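Local coordinates for protein ATP-dependent protease subunit HslV (Trypanosoma brucei brucei, PDB 4HNZ) that degrades unfolded proteins handed to it by the ATP-dependent unfoldase HslU, acting as the proteolytic subunit of a mitochondrial proteasome-like complex, at residues Thr1-Ser5 against Thr157-Ser163; Thr11-Leu15 against Ala145-Arg150; Glu116-Ile120 against Ala134-Ile138. The contacts are given in a common frame with arbitrary orientation. Numbering follows the deposited sequence.

Contact 1 (Thr1-Ser5 against Thr157-Ser163); sequences TTILS and TDIDVFS. With MG (magnesium ion), chain M.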
# COMPACT_ATOMS: atom_id res chain seq x y z
N THR A 1 6.64 -9.27 26.00
CA THR A 1 6.45 -10.40 26.93
C THR A 1 7.56 -11.38 26.75
O THR A 1 8.06 -11.57 25.64
CB THR A 1 5.07 -11.05 26.68
OG1 THR A 1 4.08 -10.11 27.05
CG2 THR A 1 4.89 -12.30 27.53
N THR A 2 7.97 -11.94 27.88
CA THR A 2 8.91 -13.04 27.94
C THR A 2 8.36 -14.08 28.88
O THR A 2 8.13 -13.80 30.05
CB THR A 2 10.27 -12.57 28.46
OG1 THR A 2 10.73 -11.45 27.67
CG2 THR A 2 11.26 -13.67 28.37
N ILE A 3 8.05 -15.27 28.34
CA ILE A 3 7.73 -16.41 29.09
C ILE A 3 8.82 -17.43 28.78
O ILE A 3 9.08 -17.72 27.61
CB ILE A 3 6.38 -17.05 28.70
CG1 ILE A 3 5.28 -16.03 28.54
CG2 ILE A 3 5.96 -18.10 29.71
CD1 ILE A 3 4.92 -15.34 29.80
N LEU A 4 9.39 -18.02 29.83
CA LEU A 4 10.50 -18.94 29.69
C LEU A 4 10.30 -20.12 30.58
O LEU A 4 9.95 -19.99 31.77
CB LEU A 4 11.78 -18.24 30.06
CG LEU A 4 12.99 -19.13 30.17
CD1 LEU A 4 13.38 -19.65 28.81
CD2 LEU A 4 14.18 -18.41 30.79
N SER A 5 10.54 -21.30 30.04
CA SER A 5 10.51 -22.54 30.82
C SER A 5 11.85 -23.25 30.66
O SER A 5 12.35 -23.41 29.56
CB SER A 5 9.40 -23.47 30.30
OG SER A 5 9.41 -24.71 31.00
N THR A 157 14.94 -9.64 29.35
CA THR A 157 14.06 -8.49 29.63
C THR A 157 14.78 -7.17 29.64
O THR A 157 14.17 -6.12 29.36
CB THR A 157 13.23 -8.67 30.92
OG1 THR A 157 14.06 -8.75 32.08
CG2 THR A 157 12.34 -9.95 30.82
N ASP A 158 16.08 -7.19 29.90
CA ASP A 158 16.88 -5.99 29.67
C ASP A 158 16.95 -5.63 28.21
O ASP A 158 16.97 -4.48 27.88
CB ASP A 158 18.31 -6.15 30.18
CG ASP A 158 18.40 -6.08 31.72
OD1 ASP A 158 17.38 -5.69 32.36
OD2 ASP A 158 19.49 -6.48 32.29
N ILE A 159 16.95 -6.60 27.33
CA ILE A 159 17.00 -6.31 25.88
C ILE A 159 15.65 -5.96 25.24
O ILE A 159 15.57 -5.06 24.37
CB ILE A 159 17.61 -7.50 25.15
CG1 ILE A 159 19.10 -7.59 25.51
CG2 ILE A 159 17.46 -7.42 23.65
CD1 ILE A 159 19.69 -8.94 25.09
N ASP A 160 14.61 -6.67 25.64
CA ASP A 160 13.28 -6.50 25.10
C ASP A 160 12.59 -5.31 25.78
O ASP A 160 12.25 -5.37 26.93
CB ASP A 160 12.47 -7.79 25.33
CG ASP A 160 11.05 -7.73 24.74
OD1 ASP A 160 10.78 -6.90 23.84
OD2 ASP A 160 10.19 -8.49 25.25
N VAL A 161 12.32 -4.25 25.01
CA VAL A 161 11.61 -3.13 25.53
C VAL A 161 10.19 -3.50 25.94
O VAL A 161 9.57 -2.75 26.68
CB VAL A 161 11.55 -1.94 24.53
CG1 VAL A 161 12.96 -1.54 24.09
CG2 VAL A 161 10.73 -2.24 23.29
N PHE A 162 9.67 -4.66 25.47
CA PHE A 162 8.27 -5.08 25.78
C PHE A 162 8.14 -6.02 26.93
O PHE A 162 7.06 -6.54 27.15
CB PHE A 162 7.59 -5.67 24.52
CG PHE A 162 7.57 -4.70 23.35
CD1 PHE A 162 6.89 -3.48 23.44
CD2 PHE A 162 8.29 -4.98 22.16
CE1 PHE A 162 6.84 -2.62 22.35
CE2 PHE A 162 8.29 -4.08 21.11
CZ PHE A 162 7.55 -2.91 21.19
N SER A 163 9.21 -6.20 27.68
CA SER A 163 9.18 -7.01 28.89
C SER A 163 9.87 -6.24 30.03
O SER A 163 10.80 -5.43 29.78
CB SER A 163 9.93 -8.34 28.66
OG SER A 163 9.41 -9.05 27.54
MG MG M . 12.82 -4.26 29.11
O HOH W 1 11.18 -2.26 29.24

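Contact 2 (Thr11-Leu15 against Ala145-Arg150); sequences TVVLL and AEKIAR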
# COMPACT_ATOMS: atom_id res chain seq x y z
N THR A 11 13.57 -30.83 37.97
CA THR A 11 12.90 -29.58 38.20
C THR A 11 12.57 -28.94 36.88
O THR A 11 13.38 -28.95 35.97
CB THR A 11 13.76 -28.63 39.04
OG1 THR A 11 14.09 -29.25 40.28
CG2 THR A 11 13.00 -27.36 39.33
N VAL A 12 11.36 -28.41 36.78
CA VAL A 12 11.03 -27.52 35.67
C VAL A 12 10.52 -26.20 36.27
O VAL A 12 9.73 -26.19 37.23
CB VAL A 12 10.02 -28.15 34.67
CG1 VAL A 12 8.68 -28.44 35.32
CG2 VAL A 12 9.84 -27.26 33.48
N VAL A 13 10.97 -25.09 35.71
CA VAL A 13 10.47 -23.81 36.16
C VAL A 13 9.85 -23.09 34.97
O VAL A 13 10.16 -23.37 33.82
CB VAL A 13 11.57 -22.94 36.81
CG1 VAL A 13 12.26 -23.68 37.97
CG2 VAL A 13 12.61 -22.54 35.77
N LEU A 14 8.92 -22.20 35.29
CA LEU A 14 8.21 -21.38 34.34
C LEU A 14 8.19 -20.00 34.90
O LEU A 14 7.78 -19.77 36.02
CB LEU A 14 6.78 -21.91 34.14
CG LEU A 14 5.96 -21.16 33.10
CD1 LEU A 14 6.50 -21.40 31.70
CD2 LEU A 14 4.47 -21.60 33.12
N LEU A 15 8.67 -19.06 34.09
CA LEU A 15 8.80 -17.71 34.51
C LEU A 15 8.15 -16.82 33.47
O LEU A 15 8.25 -17.10 32.28
CB LEU A 15 10.26 -17.30 34.61
CG LEU A 15 10.95 -17.63 35.92
CD1 LEU A 15 11.14 -19.14 35.99
CD2 LEU A 15 12.31 -16.93 36.03
N ALA A 145 17.88 -25.27 37.34
CA ALA A 145 16.86 -24.71 36.49
C ALA A 145 16.45 -23.30 36.85
O ALA A 145 16.36 -22.42 36.01
CB ALA A 145 15.63 -25.62 36.48
N GLU A 146 16.18 -23.08 38.12
CA GLU A 146 15.73 -21.78 38.52
C GLU A 146 16.83 -20.73 38.33
O GLU A 146 16.54 -19.58 38.01
CB GLU A 146 15.23 -21.80 39.96
CG GLU A 146 14.67 -20.44 40.36
CD GLU A 146 13.85 -20.43 41.62
OE1 GLU A 146 13.58 -21.52 42.18
OE2 GLU A 146 13.48 -19.32 42.05
N LYS A 147 18.07 -21.09 38.61
CA LYS A 147 19.15 -20.12 38.51
C LYS A 147 19.33 -19.75 37.01
O LYS A 147 19.48 -18.59 36.68
CB LYS A 147 20.41 -20.66 39.15
CG LYS A 147 21.45 -19.60 39.39
CD LYS A 147 22.73 -20.13 40.04
CE LYS A 147 23.77 -18.99 40.13
NZ LYS A 147 25.12 -19.41 40.61
N ILE A 148 19.25 -20.74 36.14
CA ILE A 148 19.34 -20.51 34.72
C ILE A 148 18.23 -19.58 34.26
O ILE A 148 18.49 -18.58 33.58
CB ILE A 148 19.25 -21.81 33.95
CG1 ILE A 148 20.48 -22.64 34.18
CG2 ILE A 148 19.15 -21.56 32.46
CD1 ILE A 148 20.32 -24.08 33.76
N ALA A 149 17.00 -19.89 34.66
CA ALA A 149 15.85 -19.12 34.26
C ALA A 149 15.92 -17.66 34.71
O ALA A 149 15.62 -16.77 33.92
CB ALA A 149 14.55 -19.75 34.75
N ARG A 150 16.33 -17.41 35.93
CA ARG A 150 16.42 -16.03 36.45
C ARG A 150 17.43 -15.21 35.72
O ARG A 150 17.21 -14.06 35.40
CB ARG A 150 16.77 -16.00 37.93
CG ARG A 150 15.59 -16.39 38.80
CD ARG A 150 15.91 -16.37 40.31
NE ARG A 150 14.72 -16.74 41.09
CZ ARG A 150 13.62 -15.98 41.21
NH1 ARG A 150 12.60 -16.41 41.94
NH2 ARG A 150 13.54 -14.77 40.65

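Contact 3 (Glu116-Ile120 against Ala134-Ile138); sequences EADGI and ARALI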
# COMPACT_ATOMS: atom_id res chain seq x y z
N GLU A 116 13.99 -29.18 22.71
CA GLU A 116 15.06 -30.13 22.44
C GLU A 116 15.49 -30.84 23.76
O GLU A 116 14.92 -30.61 24.80
CB GLU A 116 16.29 -29.42 21.82
CG GLU A 116 16.02 -28.43 20.68
CD GLU A 116 15.36 -29.06 19.45
OE1 GLU A 116 15.41 -30.30 19.26
OE2 GLU A 116 14.77 -28.29 18.67
N ALA A 117 16.55 -31.61 23.70
CA ALA A 117 17.04 -32.26 24.88
C ALA A 117 17.42 -31.25 25.99
O ALA A 117 17.40 -31.60 27.16
CB ALA A 117 18.22 -33.16 24.53
N ASP A 118 17.75 -30.01 25.64
CA ASP A 118 18.08 -29.05 26.65
C ASP A 118 16.91 -28.60 27.55
O ASP A 118 17.14 -27.87 28.49
CB ASP A 118 18.77 -27.85 26.01
CG ASP A 118 17.86 -27.07 25.08
OD1 ASP A 118 16.59 -27.14 25.22
OD2 ASP A 118 18.40 -26.39 24.18
N GLY A 119 15.68 -29.01 27.27
CA GLY A 119 14.55 -28.68 28.13
C GLY A 119 14.06 -27.24 28.11
O GLY A 119 13.29 -26.82 28.97
N ILE A 120 14.43 -26.48 27.10
CA ILE A 120 14.11 -25.04 27.08
C ILE A 120 13.07 -24.67 26.02
O ILE A 120 13.20 -25.02 24.86
CB ILE A 120 15.39 -24.21 26.82
CG1 ILE A 120 16.36 -24.39 27.95
CG2 ILE A 120 15.07 -22.71 26.63
CD1 ILE A 120 17.76 -23.95 27.59
N ALA A 134 19.47 -18.95 28.16
CA ALA A 134 19.32 -20.18 28.92
C ALA A 134 20.12 -21.30 28.30
O ALA A 134 20.69 -22.14 29.00
CB ALA A 134 17.87 -20.61 28.99
N ARG A 135 20.16 -21.38 26.98
CA ARG A 135 20.98 -22.40 26.34
C ARG A 135 22.43 -22.31 26.66
O ARG A 135 23.15 -23.28 26.59
CB ARG A 135 20.77 -22.39 24.82
CG ARG A 135 19.47 -23.09 24.45
CD ARG A 135 19.30 -23.22 22.95
NE ARG A 135 18.12 -24.00 22.66
CZ ARG A 135 17.50 -24.03 21.48
NH1 ARG A 135 17.91 -23.29 20.47
NH2 ARG A 135 16.41 -24.80 21.33
N ALA A 136 22.90 -21.09 26.93
CA ALA A 136 24.32 -20.88 27.20
C ALA A 136 24.66 -21.46 28.55
O ALA A 136 25.80 -21.86 28.77
CB ALA A 136 24.67 -19.40 27.17
N LEU A 137 23.67 -21.49 29.43
CA LEU A 137 23.89 -21.94 30.79
C LEU A 137 23.42 -23.38 31.08
O LEU A 137 23.73 -23.89 32.13
CB LEU A 137 23.16 -21.02 31.76
CG LEU A 137 23.65 -19.57 31.78
CD1 LEU A 137 22.65 -18.72 32.52
CD2 LEU A 137 25.00 -19.44 32.41
N ILE A 138 22.66 -23.99 30.16
CA ILE A 138 21.94 -25.20 30.51
C ILE A 138 22.87 -26.31 31.01
O ILE A 138 22.53 -27.07 31.92
CB ILE A 138 21.06 -25.70 29.31
CG1 ILE A 138 20.09 -26.83 29.75
CG2 ILE A 138 21.92 -26.13 28.10
CD1 ILE A 138 19.08 -26.42 30.80
O HOH W 2 15.78 -25.92 18.30
O HOH W 3 14.80 -26.47 23.16

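Contact 1 (Thr1-Ser5 against Thr157-Ser163)
This is the probable active site of an N-terminal nucleophile (Ntn) hydrolase, where T1, the catalytic threonine by similarity, presents its N-terminal amino group to the turn that follows helix 145-159. T1 N donates to the carbonyl F162 O at 3.0 Å and, weakly, to S163 OG at 3.2 Å; D160 OD2 lies 3.7 Å from T1 N, a long salt bridge. S163 OG sits in a hydrogen-bond chain: T2 OG1 donates to S163 OG at 2.7 Å, and S163 OG donates to D160 OD2 across a very short 2.5 Å. D160 is held in place by an Asx turn, F162 N to D160 OD1 at 3.0 Å, within a type I turn from D160 to S163. A magnesium ion is bound by T157 O (2.3 Å), D160 O (2.5 Å) and S163 O (2.4 Å), and by a water 2.6 Å from the ion, so the metal pins the loop that meets T1. T1 OG1, the presumed nucleophile, pairs instead with K34, and S125 bonds both T1 N and D160. Beyond T2, strand 3-8 runs between strands 11-22 and 120-123, with the L4 side chain packed against A152 and M153 of helix 145-159.

Contact 2 (Thr11-Leu15 against Ala145-Arg150)
V13 fits its two methyl groups against the first two turns of helix 145-159, CG2 lying 3.5 Å from A149 CB and CG1 4.2 Å from A145 CB. This is helix-on-sheet packing in the αββα sandwich of the Ntn-hydrolase fold, largely apolar, with no hydrogen bond across it. T11, V13 and L15 face the helix while V12 and L14 point away from it. Two alanines one turn apart, A145 and A149, keep the helix surface low, so the axes of the two segments approach to 8.1 Å and run nearly along each other, at 25°. L15 continues the row, its CD1 3.7 Å from A149 CB, and T11 CG2 meets A145 CB at 4.3 Å; the T11 hydroxyl is hydrogen-bonded to E173. V169 of the adjoining strand 167-172 touches both L15 and R150. The aliphatic part of R150 flanks L15, with CG 4.3 Å from L15 CD2, while its guanidinium folds back one helical turn in a salt bridge, R150 NE and NH1 each 3.0 Å from E146 OE2.

Contact 3 (Glu116-Ile120 against Ala134-Ile138)
R135 leaves its helix in an almost fully extended conformation (chi1 m, chi2 and chi3 t), which carries its guanidinium across to the loop 116-120. There R135 NE meets D118 OD2 at 2.8 Å in a salt bridge whose hydrogen bond is weak. D118, in the p rotamer, uses its other oxygen within the loop: OD1 accepts from I120 N at 2.9 Å, an Asx turn. One water accepts from E116 N and R135 NH2 and lies within hydrogen-bonding distance of D118 OD1 and I120 O; another bridges E116 OE2 and R135 NH2. The E116 carboxylate also bonds S30 and S31 of a neighbouring subunit. Beside these polar contacts, I120 sends CD1 to within 3.6 Å of A134 CB and 4.1 Å of I138 CB, while I138 (chi1 t, chi2 p) brings its own CD1 3.3 Å from D118 O. A type I turn, E116 to G119, and the Asx turn, packed against helix 127-137, lead into strand 120-123 beside the helical layer of the Ntn-hydrolase fold.

In the fold
The chain starts at T1 in contact 1, passes along strand 3-8 and turns back into strand 11-22, where contact 2 begins. After the second sheet and the helices packed on it, residues 116-120 lead into strand 120-123, and helix 127-137 returns to them, closing the short loop of contact 3. Helix 145-159 then closes contact 2 at its start and contact 1 at its end and the turn beyond, so the three loops nest and none cross. L4 O to L15 N (2.8 Å) joins contacts 1 and 2 through adjacent strands; I148 packs on A134, L137 and I138, joining contacts 2 and 3. Together they seat the helix pair on one sheet, with the probable active site at one end.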